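Local coordinates for cytochrome c-552/4 domain-containing protein (Ignicoccus hospitalis KIN4/I, PDB 4QO5) that binds eight c-type hemes as a membrane-associated multiheme cytochrome and probably carries electrons along them, at residues 48-52 against 64-68; 88-92 against 207-211; 230-234 against 258-262; 338-344 against 355-360. One frame throughout, in Å; residues are numbered along the deposited sequence.

Interaction 1: residues 48-52 against 64-68; sequences PAEAW and PLDEI. With HEC (heme c), chain D.
A CH-pi contact on an indole marks this packing: L65 CB lies 4.2 Å from the centroid of the five-membered ring of W52, 26° off the ring normal, over its face. A short helix begins at P48, with W52 N bonded to P48 O at 3.0 Å; residues 65-67 form a 3-10 turn, with E67 N to P64 O at 2.9 Å and I68 N to L65 O at 3.1 Å. The CA atoms of A49 and L65, 6.7 Å apart, set the register. W52 takes chi1 -90° and chi2 103°, and W52 CZ2 reaches P64 CA at 3.7 Å. L65, in the t,p rotamer, brings CD1 to 3.8 Å from A49 CA, and CD2 to 4.2 Å from A49 CB. I68 (m,t) points toward the helix, its CD1 3.8 Å from P48 CB. Behind the helix lies a heme c: A51 CB is 3.5 Å from its propionate carbon CGD, and P48 N 3.6 Å from its methyl CMD. K54 and E60 hydrogen-bond to the same heme. Because W52 NE1 is satisfied by T63 O, what joins the segments is apolar and CH-pi packing, which closes a heme-binding loop beside the pocket.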
loop_
_atom_site.group_PDB
_atom_site.type_symbol
_atom_site.label_atom_id
_atom_site.label_comp_id
_atom_site.label_asym_id
_atom_site.label_seq_id
_atom_site.Cartn_x
_atom_site.Cartn_y
_atom_site.Cartn_z
ATOM N N PRO A 48 3.973 38.945 13.027
ATOM C CA PRO A 48 5.405 38.786 13.307
ATOM C C PRO A 48 5.821 39.417 14.631
ATOM O O PRO A 48 6.624 38.829 15.363
ATOM C CB PRO A 48 6.061 39.504 12.124
ATOM C CG PRO A 48 5.085 39.238 10.992
ATOM C CD PRO A 48 3.737 39.408 11.643
ATOM N N ALA A 49 5.263 40.580 14.956
ATOM C CA ALA A 49 5.574 41.219 16.234
ATOM C C ALA A 49 5.108 40.381 17.438
ATOM O O ALA A 49 5.788 40.333 18.465
ATOM C CB ALA A 49 4.982 42.620 16.289
ATOM N N GLU A 50 3.952 39.731 17.305
ATOM C CA GLU A 50 3.462 38.819 18.343
ATOM C C GLU A 50 4.321 37.568 18.467
ATOM O O GLU A 50 4.598 37.106 19.578
ATOM C CB GLU A 50 1.998 38.429 18.072
ATOM C CG GLU A 50 1.040 39.591 18.334
ATOM C CD GLU A 50 -0.363 39.383 17.774
ATOM O OE1 GLU A 50 -1.223 40.238 18.081
ATOM O OE2 GLU A 50 -0.604 38.392 17.033
ATOM N N ALA A 51 4.732 37.005 17.333
ATOM C CA ALA A 51 5.570 35.808 17.366
ATOM C C ALA A 51 6.900 36.109 18.048
ATOM O O ALA A 51 7.418 35.286 18.804
ATOM C CB ALA A 51 5.801 35.276 15.979
ATOM N N TRP A 52 7.446 37.294 17.794
ATOM C CA TRP A 52 8.709 37.671 18.433
ATOM C C TRP A 52 8.638 37.856 19.958
ATOM O O TRP A 52 9.672 37.896 20.625
ATOM C CB TRP A 52 9.375 38.878 17.738
ATOM C CG TRP A 52 10.291 38.410 16.646
ATOM C CD1 TRP A 52 10.053 38.430 15.302
ATOM C CD2 TRP A 52 11.569 37.791 16.821
ATOM N NE1 TRP A 52 11.115 37.879 14.628
ATOM C CE2 TRP A 52 12.055 37.471 15.541
ATOM C CE3 TRP A 52 12.346 37.471 17.940
ATOM C CZ2 TRP A 52 13.287 36.855 15.346
ATOM C CZ3 TRP A 52 13.572 36.858 17.746
ATOM C CH2 TRP A 52 14.032 36.558 16.459
ATOM N N PRO A 64 14.913 38.615 12.263
ATOM C CA PRO A 64 14.760 39.574 13.364
ATOM C C PRO A 64 13.671 40.598 13.078
ATOM O O PRO A 64 13.533 41.017 11.933
ATOM C CB PRO A 64 16.129 40.260 13.421
ATOM C CG PRO A 64 17.073 39.232 12.895
ATOM C CD PRO A 64 16.316 38.497 11.823
ATOM N N LEU A 65 12.915 40.990 14.101
ATOM C CA LEU A 65 11.765 41.856 13.887
ATOM C C LEU A 65 12.153 43.147 13.186
ATOM O O LEU A 65 11.438 43.595 12.287
ATOM C CB LEU A 65 11.035 42.169 15.196
ATOM C CG LEU A 65 9.702 42.917 15.066
ATOM C CD1 LEU A 65 8.653 42.163 14.229
ATOM C CD2 LEU A 65 9.155 43.207 16.456
ATOM N N ASP A 66 13.287 43.735 13.574
ATOM C CA ASP A 66 13.692 45.001 12.967
ATOM C C ASP A 66 14.170 44.866 11.514
ATOM O O ASP A 66 14.435 45.868 10.849
ATOM C CB ASP A 66 14.726 45.748 13.834
ATOM C CG ASP A 66 16.019 44.967 14.039
ATOM O OD1 ASP A 66 16.177 43.876 13.459
ATOM O OD2 ASP A 66 16.899 45.462 14.780
ATOM N N GLU A 67 14.278 43.635 11.028
ATOM C CA GLU A 67 14.638 43.385 9.636
ATOM C C GLU A 67 13.445 42.921 8.803
ATOM O O GLU A 67 13.581 42.655 7.610
ATOM C CB GLU A 67 15.769 42.366 9.554
ATOM C CG GLU A 67 17.046 42.861 10.248
ATOM C CD GLU A 67 18.243 41.965 9.986
ATOM O OE1 GLU A 67 18.523 41.679 8.801
ATOM O OE2 GLU A 67 18.902 41.550 10.965
ATOM N N ILE A 68 12.290 42.785 9.445
ATOM C CA ILE A 68 11.041 42.505 8.729
ATOM C C ILE A 68 10.460 43.869 8.380
ATOM O O ILE A 68 10.432 44.753 9.229
ATOM C CB ILE A 68 10.049 41.733 9.620
ATOM C CG1 ILE A 68 10.603 40.350 9.967
ATOM C CG2 ILE A 68 8.666 41.596 8.958
ATOM C CD1 ILE A 68 9.665 39.516 10.862
HETATM FE FE HEC D . 5.327 31.758 8.068
HETATM C CHA HEC D . 4.423 30.422 11.085
HETATM C CHB HEC D . 5.910 28.604 6.855
HETATM C CHC HEC D . 5.829 33.082 5.030
HETATM C CHD HEC D . 5.194 34.932 9.367
HETATM N NA HEC D . 5.166 29.871 8.818
HETATM C C1A HEC D . 4.770 29.536 10.096
HETATM C C2A HEC D . 4.735 28.095 10.207
HETATM C C3A HEC D . 5.156 27.603 9.027
HETATM C C4A HEC D . 5.435 28.707 8.139
HETATM C CMA HEC D . 5.319 26.119 8.633
HETATM C CAA HEC D . 4.338 27.307 11.494
HETATM C CBA HEC D . 2.886 26.843 11.326
HETATM C CGA HEC D . 2.481 25.904 12.439
HETATM O O1A HEC D . 3.112 25.884 13.529
HETATM O O2A HEC D . 1.491 25.163 12.225
HETATM N NB HEC D . 5.828 30.980 6.386
HETATM C C1B HEC D . 5.937 29.664 6.002
HETATM C C2B HEC D . 6.074 29.583 4.586
HETATM C C3B HEC D . 5.980 30.851 4.117
HETATM C C4B HEC D . 5.843 31.731 5.215
HETATM C CMB HEC D . 6.216 28.232 3.854
HETATM C CAB HEC D . 5.939 31.504 2.737
HETATM C CBB HEC D . 5.162 30.615 1.699
HETATM N NC HEC D . 5.548 33.637 7.332
HETATM C C1C HEC D . 5.702 34.000 6.031
HETATM C C2C HEC D . 5.965 35.430 5.954
HETATM C C3C HEC D . 5.463 35.915 7.117
HETATM C C4C HEC D . 5.401 34.802 8.031
HETATM C CMC HEC D . 5.848 36.123 4.570
HETATM C CAC HEC D . 5.282 37.356 7.692
HETATM C CBC HEC D . 4.969 38.501 6.702
HETATM N ND HEC D . 4.892 32.547 9.882
HETATM C C1D HEC D . 4.868 33.893 10.201
HETATM C C2D HEC D . 4.437 34.075 11.553
HETATM C C3D HEC D . 4.205 32.683 12.105
HETATM C C4D HEC D . 4.526 31.785 11.014
HETATM C CMD HEC D . 4.252 35.400 12.322
HETATM C CAD HEC D . 3.736 32.372 13.539
HETATM C CBD HEC D . 5.005 32.092 14.348
HETATM C CGD HEC D . 4.716 31.911 15.818
HETATM O O1D HEC D . 5.690 31.712 16.615
HETATM O O2D HEC D . 3.518 31.969 16.188
#

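Interaction 2: residues 88-92 against 207-211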
loop_
_atom_site.group_PDB
_atom_site.type_symbol
_atom_site.label_atom_id
_atom_site.label_comp_id
_atom_site.label_asym_id
_atom_site.label_seq_id
_atom_site.Cartn_x
_atom_site.Cartn_y
_atom_site.Cartn_z
ATOM N N GLU A 88 9.012 43.588 -7.719
ATOM C CA GLU A 88 10.046 43.807 -8.726
ATOM C C GLU A 88 10.971 42.598 -8.919
ATOM O O GLU A 88 11.628 42.477 -9.952
ATOM C CB GLU A 88 10.865 45.059 -8.375
ATOM C CG GLU A 88 11.842 44.890 -7.196
ATOM C CD GLU A 88 11.158 44.807 -5.825
ATOM O OE1 GLU A 88 9.937 45.045 -5.735
ATOM O OE2 GLU A 88 11.850 44.498 -4.830
ATOM N N LYS A 89 11.019 41.705 -7.931
ATOM C CA LYS A 89 11.861 40.512 -8.014
ATOM C C LYS A 89 11.167 39.307 -8.652
ATOM O O LYS A 89 11.795 38.272 -8.883
ATOM C CB LYS A 89 12.349 40.111 -6.619
ATOM C CG LYS A 89 13.144 41.193 -5.908
ATOM C CD LYS A 89 13.562 40.727 -4.518
ATOM C CE LYS A 89 14.385 41.790 -3.790
ATOM N NZ LYS A 89 14.666 41.393 -2.376
ATOM N N HIS A 90 9.872 39.427 -8.924
ATOM C CA HIS A 90 9.127 38.301 -9.465
ATOM C C HIS A 90 8.635 38.596 -10.875
ATOM O O HIS A 90 7.815 39.480 -11.061
ATOM C CB HIS A 90 7.940 37.976 -8.562
ATOM C CG HIS A 90 8.332 37.501 -7.197
ATOM N ND1 HIS A 90 8.586 36.177 -6.915
ATOM C CD2 HIS A 90 8.509 38.176 -6.034
ATOM C CE1 HIS A 90 8.891 36.052 -5.634
ATOM N NE2 HIS A 90 8.849 37.249 -5.078
ATOM N N PRO A 91 9.146 37.848 -11.868
ATOM C CA PRO A 91 8.737 37.946 -13.276
ATOM C C PRO A 91 7.261 37.597 -13.483
ATOM O O PRO A 91 6.694 37.989 -14.505
ATOM C CB PRO A 91 9.617 36.900 -13.967
ATOM C CG PRO A 91 10.827 36.785 -13.080
ATOM C CD PRO A 91 10.278 36.921 -11.689
ATOM N N ASP A 92 6.662 36.863 -12.549
ATOM C CA ASP A 92 5.237 36.542 -12.643
ATOM C C ASP A 92 4.369 37.555 -11.897
ATOM O O ASP A 92 3.193 37.300 -11.626
ATOM C CB ASP A 92 4.926 35.093 -12.217
ATOM C CG ASP A 92 5.416 34.752 -10.815
ATOM O OD1 ASP A 92 6.355 35.409 -10.315
ATOM O OD2 ASP A 92 4.867 33.786 -10.219
ATOM N N ASN A 207 12.357 28.387 -9.258
ATOM C CA ASN A 207 11.305 29.389 -9.276
ATOM C C ASN A 207 11.593 30.529 -10.243
ATOM O O ASN A 207 12.734 30.701 -10.674
ATOM C CB ASN A 207 11.110 29.916 -7.856
ATOM C CG ASN A 207 10.616 28.842 -6.925
ATOM O OD1 ASN A 207 9.488 28.370 -7.058
ATOM N ND2 ASN A 207 11.458 28.434 -5.995
ATOM N N PRO A 208 10.553 31.302 -10.597
ATOM C CA PRO A 208 10.748 32.429 -11.517
ATOM C C PRO A 208 11.748 33.485 -11.023
ATOM O O PRO A 208 12.361 34.154 -11.853
ATOM C CB PRO A 208 9.344 33.038 -11.629
ATOM C CG PRO A 208 8.404 31.926 -11.314
ATOM C CD PRO A 208 9.127 31.080 -10.278
ATOM N N ASP A 209 11.899 33.642 -9.710
ATOM C CA ASP A 209 12.850 34.612 -9.149
ATOM C C ASP A 209 14.245 34.010 -8.984
ATOM O O ASP A 209 15.152 34.651 -8.446
ATOM C CB ASP A 209 12.341 35.177 -7.808
ATOM C CG ASP A 209 12.282 34.117 -6.699
ATOM O OD1 ASP A 209 11.995 34.484 -5.535
ATOM O OD2 ASP A 209 12.516 32.927 -6.987
ATOM N N GLY A 210 14.406 32.772 -9.435
ATOM C CA GLY A 210 15.697 32.115 -9.391
ATOM C C GLY A 210 15.998 31.368 -8.102
ATOM O O GLY A 210 16.976 30.621 -8.035
ATOM N N SER A 211 15.183 31.566 -7.069
ATOM C CA SER A 211 15.377 30.799 -5.849
ATOM C C SER A 211 15.024 29.339 -6.113
ATOM O O SER A 211 14.310 29.022 -7.073
ATOM C CB SER A 211 14.555 31.357 -4.678
ATOM O OG SER A 211 13.160 31.276 -4.924
#
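Two loops meet here, one of them a type I beta turn from N207 to G210 that presents P208 and D209 to residues 88-92. K89 ends a 3-10 segment; its side chain leads away, while its carbonyl oxygen K89 O sits 3.3 Å from D209 CB. H90 follows in an extended conformation (phi/psi -115/115), its CA 5.3 Å from that of D209, the closest CA pair. H90 CE1 comes to 3.5 Å from D209 OD1, but the polar partners lie beyond the two segments: H90 NE2 bonds D109, D209 OD1 bonds T106, and the H90 ring stacks on H102. P91 then points toward the turn, with CD 4.0 Å from P208 CB and CG 3.3 Å from P208 O, a proline-on-proline packing. D92, in the p rotamer, sets OD1 4.0 Å from P208 CB, while its OD2 bonds Y195 and the backbone of I104; it sits beside V193, a heme-binding residue. V177 of strand 176-185 touches both D92 and P208, so the contact joins the two loops beside that strand, near a heme. The turn is braced internally by an Asx turn, D209 OD2 accepting from S211 N at 3.0 Å; the same oxygen also accepts from S211 OG at 2.7 Å.

Interaction 3: residues 230-234 against 258-262; sequences RSPYT and IWFMH. With HEC (heme c), chain F.
Aromatic and proline packing dominates this buried contact. Residues 258-262 are helical, with H262 N bonded to I258 O at 2.8 Å; residues 232-234 start a weakly bonded helix. The nearest CA atoms, P232 and W259, are 9.4 Å apart, so the gap is bridged mainly by side chains. W259 (chi1 -173°, chi2 91°) points toward P232, whose CD sits 3.7 Å from the centroid of the six-membered ring, 20° off its normal, a CH-pi contact over the face. Y233 (chi1 -64°, chi2 -68°) meets the edge of the indole, Y233 CE2 to W259 CZ3 being 4.0 Å. F260 (chi1 -73°, chi2 -51°) brings CE1 to 3.2 Å from Y233 OH.

The side-chain polar bonds of 230-234 lie within that segment or lead out of it. S231 is the N-cap, its OG accepting a weak bond from T234 N at 3.4 Å and donating to I228 O. R230, extended through chi2 160° and chi3 164°, grips a heme c propionate: NE to O2D is 2.5 Å and NH2 to O2D is 2.7 Å.

The packing thus joins two helices of the multiheme region, 232-235 beside the propionate-binding R230 and 254-262, at an interface with two other subunits: F260 and Y233 stack on Y233 of the second subunit and F260 of the third, respectively, while F247 and W250 of helix 246-252 touch P232.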
loop_
_atom_site.group_PDB
_atom_site.type_symbol
_atom_site.label_atom_id
_atom_site.label_comp_id
_atom_site.label_asym_id
_atom_site.label_seq_id
_atom_site.Cartn_x
_atom_site.Cartn_y
_atom_site.Cartn_z
ATOM N N ARG A 230 4.653 16.971 10.126
ATOM C CA ARG A 230 5.119 15.905 11.005
ATOM C C ARG A 230 4.399 14.576 10.848
ATOM O O ARG A 230 4.631 13.654 11.630
ATOM C CB ARG A 230 4.965 16.363 12.436
ATOM C CG ARG A 230 5.920 17.452 12.818
ATOM C CD ARG A 230 5.440 18.192 14.040
ATOM N NE ARG A 230 6.507 18.973 14.623
ATOM C CZ ARG A 230 6.363 19.663 15.738
ATOM N NH1 ARG A 230 5.164 19.717 16.268
ATOM N NH2 ARG A 230 7.383 20.369 16.260
ATOM N N SER A 231 3.512 14.490 9.866
ATOM C CA SER A 231 2.791 13.243 9.606
ATOM C C SER A 231 3.637 12.400 8.659
ATOM O O SER A 231 4.482 12.927 7.948
ATOM C CB SER A 231 1.427 13.537 8.942
ATOM O OG SER A 231 1.593 13.990 7.602
ATOM N N PRO A 232 3.390 11.095 8.608
ATOM C CA PRO A 232 4.098 10.291 7.600
ATOM C C PRO A 232 3.529 10.490 6.196
ATOM O O PRO A 232 4.232 10.293 5.206
ATOM C CB PRO A 232 3.816 8.855 8.062
ATOM C CG PRO A 232 2.456 8.963 8.740
ATOM C CD PRO A 232 2.497 10.282 9.458
ATOM N N TYR A 233 2.259 10.867 6.120
ATOM C CA TYR A 233 1.548 10.934 4.849
ATOM C C TYR A 233 2.193 11.938 3.925
ATOM O O TYR A 233 2.332 11.708 2.730
ATOM C CB TYR A 233 0.109 11.349 5.082
ATOM C CG TYR A 233 -0.661 10.339 5.886
ATOM C CD1 TYR A 233 -0.959 9.101 5.353
ATOM C CD2 TYR A 233 -1.090 10.632 7.179
ATOM C CE1 TYR A 233 -1.675 8.168 6.083
ATOM C CE2 TYR A 233 -1.813 9.701 7.916
ATOM C CZ TYR A 233 -2.100 8.480 7.357
ATOM O OH TYR A 233 -2.806 7.547 8.087
ATOM N N THR A 234 2.634 13.039 4.505
ATOM C CA THR A 234 3.169 14.106 3.689
ATOM C C THR A 234 4.484 13.722 2.976
ATOM O O THR A 234 4.683 14.069 1.820
ATOM C CB THR A 234 3.301 15.406 4.489
ATOM O OG1 THR A 234 3.362 16.479 3.561
ATOM C CG2 THR A 234 4.549 15.417 5.398
ATOM N N ILE A 258 2.068 1.829 15.881
ATOM C CA ILE A 258 1.670 2.528 17.098
ATOM C C ILE A 258 1.183 3.957 16.796
ATOM O O ILE A 258 0.192 4.422 17.369
ATOM C CB ILE A 258 2.847 2.572 18.100
ATOM C CG1 ILE A 258 3.164 1.159 18.587
ATOM C CG2 ILE A 258 2.504 3.436 19.297
ATOM C CD1 ILE A 258 4.520 1.081 19.316
ATOM N N TRP A 259 1.882 4.646 15.904
ATOM C CA TRP A 259 1.509 6.013 15.574
ATOM C C TRP A 259 0.091 6.046 14.994
ATOM O O TRP A 259 -0.736 6.857 15.418
ATOM C CB TRP A 259 2.499 6.640 14.596
ATOM C CG TRP A 259 2.216 8.104 14.373
ATOM C CD1 TRP A 259 2.743 9.152 15.076
ATOM C CD2 TRP A 259 1.330 8.681 13.392
ATOM N NE1 TRP A 259 2.238 10.334 14.602
ATOM C CE2 TRP A 259 1.381 10.080 13.563
ATOM C CE3 TRP A 259 0.513 8.148 12.388
ATOM C CZ2 TRP A 259 0.643 10.965 12.764
ATOM C CZ3 TRP A 259 -0.231 9.039 11.580
ATOM C CH2 TRP A 259 -0.163 10.424 11.792
ATOM N N PHE A 260 -0.200 5.139 14.065
ATOM C CA PHE A 260 -1.548 5.096 13.465
ATOM C C PHE A 260 -2.655 5.006 14.520
ATOM O O PHE A 260 -3.687 5.682 14.397
ATOM C CB PHE A 260 -1.679 3.961 12.437
ATOM C CG PHE A 260 -0.951 4.226 11.150
ATOM C CD1 PHE A 260 -1.143 5.415 10.457
ATOM C CD2 PHE A 260 -0.094 3.288 10.621
ATOM C CE1 PHE A 260 -0.478 5.663 9.259
ATOM C CE2 PHE A 260 0.578 3.528 9.437
ATOM C CZ PHE A 260 0.386 4.717 8.751
ATOM N N MET A 261 -2.445 4.188 15.558
ATOM C CA MET A 261 -3.473 4.007 16.575
ATOM C C MET A 261 -3.458 5.006 17.733
ATOM O O MET A 261 -4.499 5.236 18.356
ATOM C CB MET A 261 -3.442 2.581 17.146
ATOM C CG MET A 261 -3.845 1.516 16.158
ATOM S SD MET A 261 -5.446 1.839 15.360
ATOM C CE MET A 261 -6.533 1.981 16.764
ATOM N N HIS A 262 -2.296 5.580 18.047
ATOM C CA HIS A 262 -2.178 6.461 19.217
ATOM C C HIS A 262 -2.056 7.964 18.919
ATOM O O HIS A 262 -2.197 8.776 19.830
ATOM C CB HIS A 262 -0.994 6.034 20.107
ATOM C CG HIS A 262 -1.299 4.868 20.989
ATOM N ND1 HIS A 262 -0.388 4.345 21.881
ATOM C CD2 HIS A 262 -2.427 4.118 21.118
ATOM C CE1 HIS A 262 -0.937 3.329 22.525
ATOM N NE2 HIS A 262 -2.172 3.168 22.076
HETATM FE FE HEC F . 9.383 23.627 6.827
HETATM C CHA HEC F . 8.361 23.526 10.133
HETATM C CHB HEC F . 9.269 27.024 6.834
HETATM C CHC HEC F . 10.472 23.696 3.533
HETATM C CHD HEC F . 9.544 20.233 6.775
HETATM N NA HEC F . 8.875 24.939 8.203
HETATM C C1A HEC F . 8.547 24.749 9.527
HETATM C C2A HEC F . 8.377 26.025 10.166
HETATM C C3A HEC F . 8.645 26.965 9.262
HETATM C C4A HEC F . 8.979 26.328 8.002
HETATM C CMA HEC F . 8.599 28.480 9.499
HETATM C CAA HEC F . 7.978 26.254 11.638
HETATM C CBA HEC F . 9.151 25.885 12.558
HETATM C CGA HEC F . 10.258 26.894 12.372
HETATM O O1A HEC F . 10.108 28.045 12.855
HETATM O O2A HEC F . 11.285 26.547 11.743
HETATM N NB HEC F . 9.727 25.064 5.488
HETATM C C1B HEC F . 9.737 26.423 5.689
HETATM C C2B HEC F . 10.280 27.054 4.499
HETATM C C3B HEC F . 10.649 26.051 3.673
HETATM C C4B HEC F . 10.266 24.830 4.247
HETATM C CMB HEC F . 10.546 28.576 4.392
HETATM C CAB HEC F . 11.390 25.825 2.337
HETATM C CBB HEC F . 12.660 26.745 2.246
HETATM N NC HEC F . 9.932 22.344 5.440
HETATM C C1C HEC F . 10.282 22.468 4.120
HETATM C C2C HEC F . 10.157 21.206 3.433
HETATM C C3C HEC F . 10.180 20.325 4.446
HETATM C C4C HEC F . 9.832 20.974 5.655
HETATM C CMC HEC F . 10.815 21.006 2.044
HETATM C CAC HEC F . 10.282 18.805 4.558
HETATM C CBC HEC F . 11.374 18.146 3.664
HETATM N ND HEC F . 8.998 22.121 8.208
HETATM C C1D HEC F . 9.172 20.771 7.971
HETATM C C2D HEC F . 8.919 20.036 9.172
HETATM C C3D HEC F . 8.520 21.070 10.210
HETATM C C4D HEC F . 8.634 22.339 9.526
HETATM C CMD HEC F . 8.984 18.504 9.355
HETATM C CAD HEC F . 8.192 20.845 11.694
HETATM C CBD HEC F . 9.561 21.039 12.368
HETATM C CGD HEC F . 9.613 20.558 13.790
HETATM O O1D HEC F . 10.383 21.157 14.590
HETATM O O2D HEC F . 8.912 19.575 14.135
#

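Interaction 4: residues 338-344 against 355-360; sequences AMPESTA and AKALVG
The backbone of 338-344 runs extended through M339 (phi/psi -142/112) and P340, the N-cap, into a helix from E341, with A344 N bonded to P340 O at 3.0 Å. Residues 355-358 form a 3-10 segment, L358 N to A355 O at 3.1 Å, followed by extended V359 (-66/125) and G360 at 83/1. CA atoms pair M339 with V359 and A344 with A355, both at 5.2 Å, so the segments run antiparallel. A water joins the backbones, 2.6 Å from M339 O, to which it donates, and 2.9 Å from G360 N.

M339 (t,p,p) fills the space between them: CB is 3.6 Å from L358 CB, and CE is 4.2 Å from A355 CB. A344 CB lies 3.6 Å from V359 CG2 and 4.2 Å from A355 CB, as two small side chains allow; E341 CB lies 3.6 Å from V359 CG1. The start of helix 341-349 thus packs against the loop returning to strand 362-363, apolar inside, with water at one end and charge at the exposed edge, where K356 pairs with E345.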
loop_
_atom_site.group_PDB
_atom_site.type_symbol
_atom_site.label_atom_id
_atom_site.label_comp_id
_atom_site.label_asym_id
_atom_site.label_seq_id
_atom_site.Cartn_x
_atom_site.Cartn_y
_atom_site.Cartn_z
ATOM N N ALA A 338 36.404 6.226 -11.904
ATOM C CA ALA A 338 35.390 5.183 -12.066
ATOM C C ALA A 338 35.896 3.768 -11.788
ATOM O O ALA A 338 35.200 2.958 -11.173
ATOM C CB ALA A 338 34.787 5.261 -13.457
ATOM N N MET A 339 37.105 3.473 -12.250
ATOM C CA MET A 339 37.619 2.111 -12.234
ATOM C C MET A 339 39.107 2.076 -11.906
ATOM O O MET A 339 39.928 2.540 -12.697
ATOM C CB MET A 339 37.393 1.466 -13.602
ATOM C CG MET A 339 38.007 0.082 -13.765
ATOM S SD MET A 339 37.161 -1.183 -12.798
ATOM C CE MET A 339 35.482 -1.004 -13.399
ATOM N N PRO A 340 39.462 1.530 -10.732
ATOM C CA PRO A 340 40.884 1.382 -10.400
ATOM C C PRO A 340 41.560 0.436 -11.391
ATOM O O PRO A 340 40.947 -0.550 -11.791
ATOM C CB PRO A 340 40.853 0.764 -8.999
ATOM C CG PRO A 340 39.518 1.157 -8.440
ATOM C CD PRO A 340 38.583 1.146 -9.615
ATOM N N GLU A 341 42.792 0.736 -11.790
ATOM C CA GLU A 341 43.481 -0.066 -12.801
ATOM C C GLU A 341 43.786 -1.495 -12.340
ATOM O O GLU A 341 43.844 -2.418 -13.157
ATOM C CB GLU A 341 44.772 0.623 -13.263
ATOM C CG GLU A 341 45.482 -0.110 -14.400
ATOM C CD GLU A 341 46.975 -0.270 -14.172
ATOM O OE1 GLU A 341 47.587 0.636 -13.567
ATOM O OE2 GLU A 341 47.538 -1.306 -14.595
ATOM N N SER A 342 43.985 -1.681 -11.038
ATOM C CA SER A 342 44.294 -3.009 -10.519
ATOM C C SER A 342 43.061 -3.898 -10.625
ATOM O O SER A 342 43.163 -5.099 -10.875
ATOM C CB SER A 342 44.785 -2.937 -9.071
ATOM O OG SER A 342 43.701 -2.846 -8.166
ATOM N N THR A 343 41.891 -3.296 -10.445
ATOM C CA THR A 343 40.644 -4.025 -10.590
ATOM C C THR A 343 40.370 -4.328 -12.060
ATOM O O THR A 343 39.970 -5.437 -12.406
ATOM C CB THR A 343 39.469 -3.250 -9.980
ATOM O OG1 THR A 343 39.704 -3.069 -8.577
ATOM C CG2 THR A 343 38.169 -4.016 -10.170
ATOM N N ALA A 344 40.606 -3.343 -12.922
ATOM C CA ALA A 344 40.414 -3.518 -14.361
ATOM C C ALA A 344 41.308 -4.623 -14.915
ATOM O O ALA A 344 40.892 -5.406 -15.770
ATOM C CB ALA A 344 40.675 -2.214 -15.093
ATOM N N ALA A 355 36.302 -3.309 -18.947
ATOM C CA ALA A 355 36.700 -2.472 -17.818
ATOM C C ALA A 355 37.939 -1.623 -18.122
ATOM O O ALA A 355 38.156 -0.591 -17.495
ATOM C CB ALA A 355 36.931 -3.324 -16.587
ATOM N N LYS A 356 38.736 -2.058 -19.091
ATOM C CA LYS A 356 39.926 -1.322 -19.503
ATOM C C LYS A 356 39.606 0.097 -19.965
ATOM O O LYS A 356 40.378 1.026 -19.725
ATOM C CB LYS A 356 40.635 -2.064 -20.632
ATOM C CG LYS A 356 41.272 -3.356 -20.199
ATOM C CD LYS A 356 42.301 -3.080 -19.137
ATOM C CE LYS A 356 43.460 -4.041 -19.248
ATOM N NZ LYS A 356 44.709 -3.350 -18.849
ATOM N N ALA A 357 38.468 0.254 -20.631
ATOM C CA ALA A 357 38.066 1.545 -21.182
ATOM C C ALA A 357 37.601 2.529 -20.108
ATOM O O ALA A 357 37.296 3.684 -20.407
ATOM C CB ALA A 357 36.978 1.353 -22.231
ATOM N N LEU A 358 37.548 2.075 -18.859
ATOM C CA LEU A 358 37.106 2.925 -17.755
ATOM C C LEU A 358 38.266 3.439 -16.896
ATOM O O LEU A 358 38.084 4.313 -16.045
ATOM C CB LEU A 358 36.095 2.179 -16.888
ATOM C CG LEU A 358 34.672 2.152 -17.438
ATOM C CD1 LEU A 358 33.768 1.359 -16.519
ATOM C CD2 LEU A 358 34.152 3.574 -17.616
ATOM N N VAL A 359 39.455 2.897 -17.120
ATOM C CA VAL A 359 40.614 3.308 -16.342
ATOM C C VAL A 359 40.952 4.760 -16.660
ATOM O O VAL A 359 41.120 5.125 -17.821
ATOM C CB VAL A 359 41.825 2.412 -16.626
ATOM C CG1 VAL A 359 42.934 2.686 -15.620
ATOM C CG2 VAL A 359 41.409 0.955 -16.577
ATOM N N GLY A 360 41.016 5.591 -15.626
ATOM C CA GLY A 360 41.321 6.999 -15.804
ATOM C C GLY A 360 40.122 7.848 -16.191
ATOM O O GLY A 360 40.246 9.053 -16.388
HETATM O O HOH W 1 41.563 4.472 -13.054
#

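How the interactions relate
From the N terminus, interaction 1 closes 11 residues, within the loop that leads from helix 48-51 to helix 70-73. Interaction 2 then spans 114 residues, among them strands 176-185 and 188-196, and brings the segment before strand 94-96 against a later loop. Interaction 3 closes 23 residues through helix 246-252, and interaction 4 closes 10 residues that include the rest of helix 341-349. All four follow in series; none encloses or crosses another. No two touch: the nearest atoms of interactions 1 and 2 are about 10 Å apart. Interactions 1 and 3 touch hemes and interaction 2 lies near one, whereas interaction 4 lies across the chain's centre from 1 and 3, its centre 58 Å from that of interaction 1.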